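Local coordinates for aldo-keto reductase family 1 member C1 (PDB 1QWK), which probably reduces aldehydes at the expense of NADPH, as an aldo-keto reductase of the aldose reductase type built on a TIM barrel, at residues E30-V35 with E55-T60; H114-F119 with D302-H307; D231-A236 with I286-E291. One frame throughout, in Å; residues are numbered along the deposited sequence.

Contact 1 of 3, residues E30-V35 with E55-T60; sequences EVITAV and EEAIGT
Val31 and Ile32 of helix 28-41 pack against Ala57 and Ile58 of helix 55-68, two helices on the outside of the TIM barrel that follow the adjacent parallel strands 21-22 and 45-47. The helix axes approach to 8.5 Å and run in broadly the same direction, with a signed crossing angle of -39°. That spacing is reached where the second helix offers only a methyl: Val31 CG1 lies 3.4 Å from Ala57 CB, tighter than usual van der Waals contact. Val31 splits its two branches between two partners. A chi1 of 78° sets CG1 between the backbone N and the carbonyl carbon, on the Ala57 side, while CG2 reaches Ile58 CG1 at 3.7 Å. The Val31 and Ile58 side chains cross at about a right angle, and the nearest approach is made by the first methylene of Ile58, not by its tip. Ile32 packs beside Val31 on Ala57, its CG1 3.6 Å from Ala57 O and 4.0 Å from Ala57 CB. Val35, one turn after Val31, touches more lightly through CG2, 4.4 Å from Ile58 CG1, and continues along helix 55-68 onto Ala61 and Leu65. Leu21 of strand 21-22, which Val35 touches, and Leu103 of helix 92-103 beside Ile58 extend the apolar layer. The side chain of Ile58 is about 6 Å from that of Tyr52, the predicted proton donor. Every contact between side chains is apolar, Ile32 also resting on the Ala57 carbonyl, so close fit and burial of apolar surface probably hold the helices, the small Ala57 probably allowing the close approach.

Contact 2 of 3, residues H114-F119 with D302-H307; sequences HMPAAF and DFMTGH
Met115 wraps the tip of the Phe303 ring: its SD is 3.6 Å from Phe303 CZ, with CG and CE also beside that atom, a Met-aromatic contact in which the sulfur approaches obliquely. The Met115 chain, bent at chi2, turns SD toward the ring. Next to it, Met304 SD fits against Pro116 CD at 3.8 Å and against Ala117 CB at 3.9 Å. Phe303 also presents an edge toward the face of Phe119 in an offset edge-to-face pair, the centroids 6.0 Å apart and the planes at 61°. At the rim of Phe119, CZ comes 3.4 Å from Phe303 O, and CE2 leads on to His307, completing an aromatic cluster. His307 marks the passage from apolar to polar. Ala117 CB sits 3.4 Å from the centroid of its imidazole, 1° off the ring normal, a CH-pi contact over the centre of the face. In the plane of the same ring, NE2 donates to Ala118 O at 2.8 Å, with an N-H...O angle of 144°, while ND1 bonds with Glu309 N. The type II turn from Met304 to His307, closed by His307 N to Met304 O, delivers the imidazole to this place. An alanine in place of His307 would probably leave Ala118 O without this donor and open a gap over the methyl of Ala117. With the Met115 side chain about 8 Å from those of Tyr52 and Lys81, both predicted active-site residues, the contact probably helps hold the C-terminal loop beside the active site. Bonds at both nitrogens would fix the rotation of the imidazole and are consistent with a neutral ring protonated at NE2, so His307 links the aromatic and methionine cluster to the backbone of residues 118-119.

Contact 3 of 3, residues D231-A236 with I286-E291; sequences DQNVLA and IAKLEE
Asn233 puts its flat amide against Lys288 and Glu291, at the end of helix 283-289. Lys288 CG lies over the amide carbon, 4.2 Å from Asn233 CG, and the lysine chain crosses the asparagine at about a right angle. Glu291 OE1 comes to the edge of the amide, in its plane, 3.7 Å from Asn233 CG, with carboxylate and amide planes turned 70° apart. The backbone also takes part: Lys288 O approaches obliquely on the face that Lys288 CG covers, 3.5 Å from Asn233 CG. Next to this polar patch Leu289 makes the apolar contact, its CD2 3.9 Å from Val234 CG2. The same Leu289 CD2 methyl packs on a backbone carbonyl, 3.5 Å from Asn233 O. Val234 is backed by Leu249 of helix 245-255.

The other carboxylate, that of Asp231, works within its own segment as the N-cap of helix 232-241. Its OD2 accepts from Val234 N at 3.0 Å through the anti lone pair, and weakly from Asn233 N, while OD1 is bonded to Tyr181 OH. On the exposed side a weak salt bridge joins Lys288 NZ to Glu291 OE2 at 3.4 Å. The contact, away from the annotated sites, thus sets the start of one helix against the end of another. With a carboxylate oxygen at its edge and a main-chain carbonyl obliquely on the face that the lysine covers, the buried Asn233 amide meets surroundings rich in acceptors, and the neighbouring lysine would probably temper their negative charge.

In the fold
From the N terminus, contact 1 comes first and closes a short loop of 19 residues, which carries strand 45-47 and the predicted proton donor Tyr52; it joins two successive helices on the outside of the barrel. Contact 2 opens only afterwards, just past strand 110-113, and brings in the C-terminal loop, so the second half of the barrel lies within its 182-residue span. Contact 3 falls wholly inside that span, tying helix 232-241 to the end of helix 283-289 across 49 residues. No contact crosses another. The centres are about 28 Å (contacts 1 and 2), 35 Å (1 and 3) and 34 Å (2 and 3) apart, three separate fastenings.

Contact 1 of 3, residues E30-V35 with E55-T60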
loop_
_atom_site.group_PDB
_atom_site.type_symbol
_atom_site.label_atom_id
_atom_site.label_comp_id
_atom_site.label_asym_id
_atom_site.label_seq_id
_atom_site.Cartn_x
_atom_site.Cartn_y
_atom_site.Cartn_z
ATOM N N GLU A 30 8.559 1.957 16.739
ATOM C CA GLU A 30 9.326 2.172 15.515
ATOM C C GLU A 30 8.618 3.119 14.547
ATOM O O GLU A 30 9.263 3.918 13.863
ATOM C CB GLU A 30 9.566 0.838 14.798
ATOM C CG GLU A 30 10.316 -0.206 15.608
ATOM C CD GLU A 30 10.389 -1.547 14.898
ATOM O OE1 GLU A 30 9.319 -2.115 14.586
ATOM O OE2 GLU A 30 11.512 -2.034 14.651
ATOM N N VAL A 31 7.291 3.037 14.496
ATOM C CA VAL A 31 6.533 3.865 13.568
ATOM C C VAL A 31 6.603 5.361 13.849
ATOM O O VAL A 31 6.593 6.168 12.922
ATOM C CB VAL A 31 5.049 3.436 13.505
ATOM C CG1 VAL A 31 4.288 3.959 14.712
ATOM C CG2 VAL A 31 4.432 3.938 12.209
ATOM N N ILE A 32 6.680 5.742 15.118
ATOM C CA ILE A 32 6.759 7.161 15.435
ATOM C C ILE A 32 8.009 7.768 14.805
ATOM O O ILE A 32 7.936 8.787 14.114
ATOM C CB ILE A 32 6.780 7.397 16.953
ATOM C CG1 ILE A 32 5.433 6.988 17.555
ATOM C CG2 ILE A 32 7.074 8.863 17.248
ATOM C CD1 ILE A 32 5.388 7.046 19.074
ATOM N N THR A 33 9.156 7.136 15.037
ATOM C CA THR A 33 10.420 7.613 14.479
ATOM C C THR A 33 10.393 7.543 12.954
ATOM O O THR A 33 10.911 8.427 12.272
ATOM C CB THR A 33 11.608 6.764 14.979
ATOM O OG1 THR A 33 11.653 6.799 16.411
ATOM C CG2 THR A 33 12.917 7.304 14.423
ATOM N N ALA A 34 9.786 6.485 12.426
ATOM C CA ALA A 34 9.694 6.298 10.984
ATOM C C ALA A 34 8.844 7.382 10.324
ATOM O O ALA A 34 9.225 7.939 9.296
ATOM C CB ALA A 34 9.116 4.916 10.673
ATOM N N VAL A 35 7.692 7.677 10.916
ATOM C CA VAL A 35 6.803 8.688 10.362
ATOM C C VAL A 35 7.468 10.061 10.349
ATOM O O VAL A 35 7.461 10.749 9.328
ATOM C CB VAL A 35 5.473 8.766 11.159
ATOM C CG1 VAL A 35 4.659 9.971 10.714
ATOM C CG2 VAL A 35 4.665 7.491 10.937
ATOM N N GLU A 55 -2.062 2.643 14.744
ATOM C CA GLU A 55 -2.728 3.908 14.441
ATOM C C GLU A 55 -2.566 4.927 15.569
ATOM O O GLU A 55 -2.394 6.116 15.315
ATOM C CB GLU A 55 -4.220 3.679 14.168
ATOM C CG GLU A 55 -4.512 2.867 12.906
ATOM C CD GLU A 55 -5.993 2.575 12.732
ATOM O OE1 GLU A 55 -6.615 2.069 13.691
ATOM O OE2 GLU A 55 -6.535 2.842 11.638
ATOM N N GLU A 56 -2.617 4.461 16.812
ATOM C CA GLU A 56 -2.478 5.359 17.952
ATOM C C GLU A 56 -1.099 6.028 17.936
ATOM O O GLU A 56 -0.974 7.233 18.170
ATOM C CB GLU A 56 -2.688 4.582 19.253
ATOM C CG GLU A 56 -2.863 5.446 20.490
ATOM C CD GLU A 56 -3.263 4.627 21.708
ATOM O OE1 GLU A 56 -4.364 4.036 21.690
ATOM O OE2 GLU A 56 -2.477 4.569 22.676
ATOM N N ALA A 57 -0.069 5.242 17.645
ATOM C CA ALA A 57 1.295 5.754 17.587
ATOM C C ALA A 57 1.432 6.757 16.443
ATOM O O ALA A 57 2.074 7.798 16.588
ATOM C CB ALA A 57 2.277 4.605 17.401
ATOM N N ILE A 58 0.822 6.443 15.303
ATOM C CA ILE A 58 0.882 7.336 14.153
ATOM C C ILE A 58 0.188 8.652 14.493
ATOM O O ILE A 58 0.632 9.722 14.075
ATOM C CB ILE A 58 0.223 6.693 12.912
ATOM C CG1 ILE A 58 1.044 5.474 12.478
ATOM C CG2 ILE A 58 0.124 7.711 11.780
ATOM C CD1 ILE A 58 0.462 4.704 11.307
ATOM N N GLY A 59 -0.892 8.566 15.263
ATOM C CA GLY A 59 -1.615 9.762 15.659
ATOM C C GLY A 59 -0.716 10.650 16.496
ATOM O O GLY A 59 -0.723 11.875 16.362
ATOM N N THR A 60 0.073 10.024 17.362
ATOM C CA THR A 60 0.995 10.759 18.219
ATOM C C THR A 60 2.083 11.400 17.360
ATOM O O THR A 60 2.453 12.555 17.568
ATOM C CB THR A 60 1.635 9.825 19.270
ATOM O OG1 THR A 60 0.611 9.315 20.133
ATOM C CG2 THR A 60 2.665 10.576 20.111
#

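Contact 2 of 3, residues H114-F119 with D302-H307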
loop_
_atom_site.group_PDB
_atom_site.type_symbol
_atom_site.label_atom_id
_atom_site.label_comp_id
_atom_site.label_asym_id
_atom_site.label_seq_id
_atom_site.Cartn_x
_atom_site.Cartn_y
_atom_site.Cartn_z
ATOM N N HIS A 114 -9.569 -3.581 3.609
ATOM C CA HIS A 114 -8.269 -4.262 3.600
ATOM C C HIS A 114 -8.311 -5.569 2.821
ATOM O O HIS A 114 -7.307 -6.006 2.263
ATOM C CB HIS A 114 -7.831 -4.541 5.038
ATOM C CG HIS A 114 -6.349 -4.584 5.240
ATOM N ND1 HIS A 114 -5.472 -5.057 4.287
ATOM C CD2 HIS A 114 -5.594 -4.262 6.317
ATOM C CE1 HIS A 114 -4.241 -5.025 4.769
ATOM N NE2 HIS A 114 -4.289 -4.546 5.999
ATOM N N MET A 115 -9.488 -6.182 2.800
ATOM C CA MET A 115 -9.725 -7.443 2.095
ATOM C C MET A 115 -11.168 -7.407 1.605
ATOM O O MET A 115 -11.931 -6.509 1.956
ATOM C CB MET A 115 -9.591 -8.638 3.049
ATOM C CG MET A 115 -8.233 -8.813 3.720
ATOM S SD MET A 115 -6.993 -9.505 2.593
ATOM C CE MET A 115 -5.483 -8.861 3.342
ATOM N N PRO A 116 -11.554 -8.376 0.766
ATOM C CA PRO A 116 -12.929 -8.429 0.261
ATOM C C PRO A 116 -13.771 -9.414 1.078
ATOM O O PRO A 116 -14.996 -9.462 0.942
ATOM C CB PRO A 116 -12.742 -8.907 -1.174
ATOM C CG PRO A 116 -11.594 -9.863 -1.033
ATOM C CD PRO A 116 -10.638 -9.125 -0.121
ATOM N N ALA A 117 -13.102 -10.178 1.940
ATOM C CA ALA A 117 -13.746 -11.211 2.755
ATOM C C ALA A 117 -13.990 -10.878 4.226
ATOM O O ALA A 117 -13.045 -10.664 4.984
ATOM C CB ALA A 117 -12.930 -12.489 2.657
ATOM N N ALA A 118 -15.261 -10.866 4.628
ATOM C CA ALA A 118 -15.632 -10.560 6.007
ATOM C C ALA A 118 -15.528 -11.780 6.928
ATOM O O ALA A 118 -15.800 -12.909 6.521
ATOM C CB ALA A 118 -17.056 -9.995 6.050
ATOM N N PHE A 119 -15.138 -11.522 8.174
ATOM C CA PHE A 119 -14.985 -12.552 9.206
ATOM C C PHE A 119 -15.561 -12.027 10.515
ATOM O O PHE A 119 -15.870 -10.839 10.636
ATOM C CB PHE A 119 -13.501 -12.867 9.448
ATOM C CG PHE A 119 -12.866 -13.745 8.404
ATOM C CD1 PHE A 119 -12.547 -15.071 8.694
ATOM C CD2 PHE A 119 -12.534 -13.242 7.155
ATOM C CE1 PHE A 119 -11.905 -15.876 7.751
ATOM C CE2 PHE A 119 -11.894 -14.039 6.207
ATOM C CZ PHE A 119 -11.577 -15.355 6.509
ATOM N N ASP A 302 -3.769 -16.446 2.345
ATOM C CA ASP A 302 -4.479 -17.729 2.376
ATOM C C ASP A 302 -5.514 -17.959 3.471
ATOM O O ASP A 302 -6.222 -18.965 3.444
ATOM C CB ASP A 302 -3.490 -18.907 2.339
ATOM C CG ASP A 302 -2.526 -18.918 3.504
ATOM O OD1 ASP A 302 -2.891 -18.447 4.597
ATOM O OD2 ASP A 302 -1.399 -19.426 3.324
ATOM N N PHE A 303 -5.622 -17.035 4.420
ATOM C CA PHE A 303 -6.640 -17.174 5.450
ATOM C C PHE A 303 -8.014 -17.018 4.781
ATOM O O PHE A 303 -9.038 -17.370 5.367
ATOM C CB PHE A 303 -6.453 -16.116 6.546
ATOM C CG PHE A 303 -6.569 -14.698 6.057
ATOM C CD1 PHE A 303 -7.813 -14.086 5.929
ATOM C CD2 PHE A 303 -5.428 -13.966 5.736
ATOM C CE1 PHE A 303 -7.919 -12.769 5.483
ATOM C CE2 PHE A 303 -5.525 -12.647 5.287
ATOM C CZ PHE A 303 -6.771 -12.048 5.164
ATOM N N MET A 304 -8.032 -16.491 3.558
ATOM C CA MET A 304 -9.283 -16.314 2.819
ATOM C C MET A 304 -9.742 -17.603 2.143
ATOM O O MET A 304 -10.850 -17.666 1.626
ATOM C CB MET A 304 -9.150 -15.237 1.734
ATOM C CG MET A 304 -9.115 -13.796 2.231
ATOM S SD MET A 304 -9.454 -12.596 0.897
ATOM C CE MET A 304 -7.978 -12.754 -0.122
ATOM N N THR A 305 -8.883 -18.617 2.133
ATOM C CA THR A 305 -9.213 -19.897 1.508
ATOM C C THR A 305 -10.567 -20.441 1.986
ATOM O O THR A 305 -10.799 -20.577 3.185
ATOM C CB THR A 305 -8.119 -20.951 1.812
ATOM O OG1 THR A 305 -6.845 -20.441 1.406
ATOM C CG2 THR A 305 -8.397 -22.250 1.058
ATOM N N GLY A 306 -11.455 -20.744 1.042
ATOM C CA GLY A 306 -12.757 -21.279 1.402
ATOM C C GLY A 306 -13.852 -20.246 1.577
ATOM O O GLY A 306 -15.037 -20.583 1.614
ATOM N N HIS A 307 -13.465 -18.982 1.686
ATOM C CA HIS A 307 -14.431 -17.910 1.856
ATOM C C HIS A 307 -15.060 -17.635 0.495
ATOM O O HIS A 307 -14.367 -17.620 -0.521
ATOM C CB HIS A 307 -13.718 -16.660 2.384
ATOM C CG HIS A 307 -14.645 -15.593 2.874
ATOM N ND1 HIS A 307 -15.470 -14.876 2.035
ATOM C CD2 HIS A 307 -14.868 -15.113 4.121
ATOM C CE1 HIS A 307 -16.159 -13.996 2.743
ATOM N NE2 HIS A 307 -15.810 -14.121 4.013
#

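Contact 3 of 3, residues D231-A236 with I286-E291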
loop_
_atom_site.group_PDB
_atom_site.type_symbol
_atom_site.label_atom_id
_atom_site.label_comp_id
_atom_site.label_asym_id
_atom_site.label_seq_id
_atom_site.Cartn_x
_atom_site.Cartn_y
_atom_site.Cartn_z
ATOM N N ASP A 231 17.772 -9.065 -9.870
ATOM C CA ASP A 231 17.522 -9.308 -11.292
ATOM C C ASP A 231 18.665 -8.692 -12.092
ATOM O O ASP A 231 19.074 -7.559 -11.829
ATOM C CB ASP A 231 16.196 -8.667 -11.716
ATOM C CG ASP A 231 15.915 -8.835 -13.196
ATOM O OD1 ASP A 231 15.328 -9.866 -13.584
ATOM O OD2 ASP A 231 16.301 -7.941 -13.975
ATOM N N GLN A 232 19.180 -9.435 -13.069
ATOM C CA GLN A 232 20.298 -8.959 -13.882
ATOM C C GLN A 232 20.009 -7.636 -14.579
ATOM O O GLN A 232 20.866 -6.759 -14.622
ATOM C CB GLN A 232 20.681 -10.014 -14.930
ATOM C CG GLN A 232 22.006 -9.734 -15.641
ATOM C CD GLN A 232 21.885 -8.728 -16.780
ATOM O OE1 GLN A 232 22.890 -8.202 -17.268
ATOM N NE2 GLN A 232 20.657 -8.471 -17.220
ATOM N N ASN A 233 18.806 -7.497 -15.127
ATOM C CA ASN A 233 18.436 -6.274 -15.821
ATOM C C ASN A 233 18.300 -5.111 -14.844
ATOM O O ASN A 233 18.633 -3.974 -15.179
ATOM C CB ASN A 233 17.141 -6.491 -16.602
ATOM C CG ASN A 233 17.313 -7.490 -17.740
ATOM O OD1 ASN A 233 16.448 -8.331 -17.986
ATOM N ND2 ASN A 233 18.434 -7.395 -18.443
ATOM N N VAL A 234 17.812 -5.395 -13.638
ATOM C CA VAL A 234 17.678 -4.361 -12.619
ATOM C C VAL A 234 19.064 -3.845 -12.221
ATOM O O VAL A 234 19.301 -2.635 -12.172
ATOM C CB VAL A 234 16.959 -4.894 -11.354
ATOM C CG1 VAL A 234 17.066 -3.870 -10.221
ATOM C CG2 VAL A 234 15.493 -5.167 -11.672
ATOM N N LEU A 235 19.979 -4.773 -11.945
ATOM C CA LEU A 235 21.343 -4.420 -11.560
ATOM C C LEU A 235 22.046 -3.637 -12.668
ATOM O O LEU A 235 22.803 -2.705 -12.394
ATOM C CB LEU A 235 22.142 -5.686 -11.230
ATOM C CG LEU A 235 21.616 -6.513 -10.049
ATOM C CD1 LEU A 235 22.441 -7.783 -9.890
ATOM C CD2 LEU A 235 21.674 -5.676 -8.776
ATOM N N ALA A 236 21.787 -4.019 -13.916
ATOM C CA ALA A 236 22.389 -3.352 -15.068
ATOM C C ALA A 236 21.878 -1.921 -15.192
ATOM O O ALA A 236 22.653 -0.998 -15.445
ATOM C CB ALA A 236 22.078 -4.125 -16.343
ATOM N N ILE A 286 11.381 -0.308 -19.292
ATOM C CA ILE A 286 10.397 -1.137 -18.605
ATOM C C ILE A 286 10.342 -2.532 -19.226
ATOM O O ILE A 286 10.358 -3.544 -18.516
ATOM C CB ILE A 286 8.988 -0.492 -18.658
ATOM C CG1 ILE A 286 8.991 0.825 -17.878
ATOM C CG2 ILE A 286 7.955 -1.440 -18.059
ATOM C CD1 ILE A 286 7.671 1.573 -17.923
ATOM N N ALA A 287 10.296 -2.583 -20.555
ATOM C CA ALA A 287 10.246 -3.858 -21.268
ATOM C C ALA A 287 11.476 -4.703 -20.956
ATOM O O ALA A 287 11.375 -5.913 -20.746
ATOM C CB ALA A 287 10.148 -3.611 -22.771
ATOM N N LYS A 288 12.640 -4.062 -20.922
ATOM C CA LYS A 288 13.879 -4.768 -20.628
ATOM C C LYS A 288 13.829 -5.384 -19.231
ATOM O O LYS A 288 14.222 -6.534 -19.034
ATOM C CB LYS A 288 15.074 -3.817 -20.729
ATOM C CG LYS A 288 16.418 -4.502 -20.551
ATOM C CD LYS A 288 16.642 -5.542 -21.639
ATOM C CE LYS A 288 18.032 -6.149 -21.555
ATOM N NZ LYS A 288 18.275 -7.095 -22.678
ATOM N N LEU A 289 13.346 -4.619 -18.259
ATOM C CA LEU A 289 13.265 -5.131 -16.897
ATOM C C LEU A 289 12.296 -6.298 -16.774
ATOM O O LEU A 289 12.473 -7.159 -15.920
ATOM C CB LEU A 289 12.845 -4.023 -15.924
ATOM C CG LEU A 289 13.815 -2.860 -15.701
ATOM C CD1 LEU A 289 13.191 -1.884 -14.715
ATOM C CD2 LEU A 289 15.147 -3.364 -15.169
ATOM N N GLU A 290 11.281 -6.336 -17.631
ATOM C CA GLU A 290 10.291 -7.407 -17.577
ATOM C C GLU A 290 10.651 -8.631 -18.420
ATOM O O GLU A 290 9.882 -9.587 -18.475
ATOM C CB GLU A 290 8.928 -6.876 -18.030
ATOM C CG GLU A 290 8.463 -5.633 -17.279
ATOM C CD GLU A 290 7.115 -5.124 -17.767
ATOM O OE1 GLU A 290 6.852 -5.201 -18.987
ATOM O OE2 GLU A 290 6.322 -4.634 -16.933
ATOM N N GLU A 291 11.819 -8.621 -19.056
ATOM C CA GLU A 291 12.201 -9.742 -19.912
ATOM C C GLU A 291 12.329 -11.101 -19.217
ATOM O O GLU A 291 12.082 -12.134 -19.841
ATOM C CB GLU A 291 13.496 -9.429 -20.669
ATOM C CG GLU A 291 14.769 -9.790 -19.932
ATOM C CD GLU A 291 15.999 -9.745 -20.828
ATOM O OE1 GLU A 291 17.098 -10.098 -20.343
ATOM O OE2 GLU A 291 15.864 -9.359 -22.012
#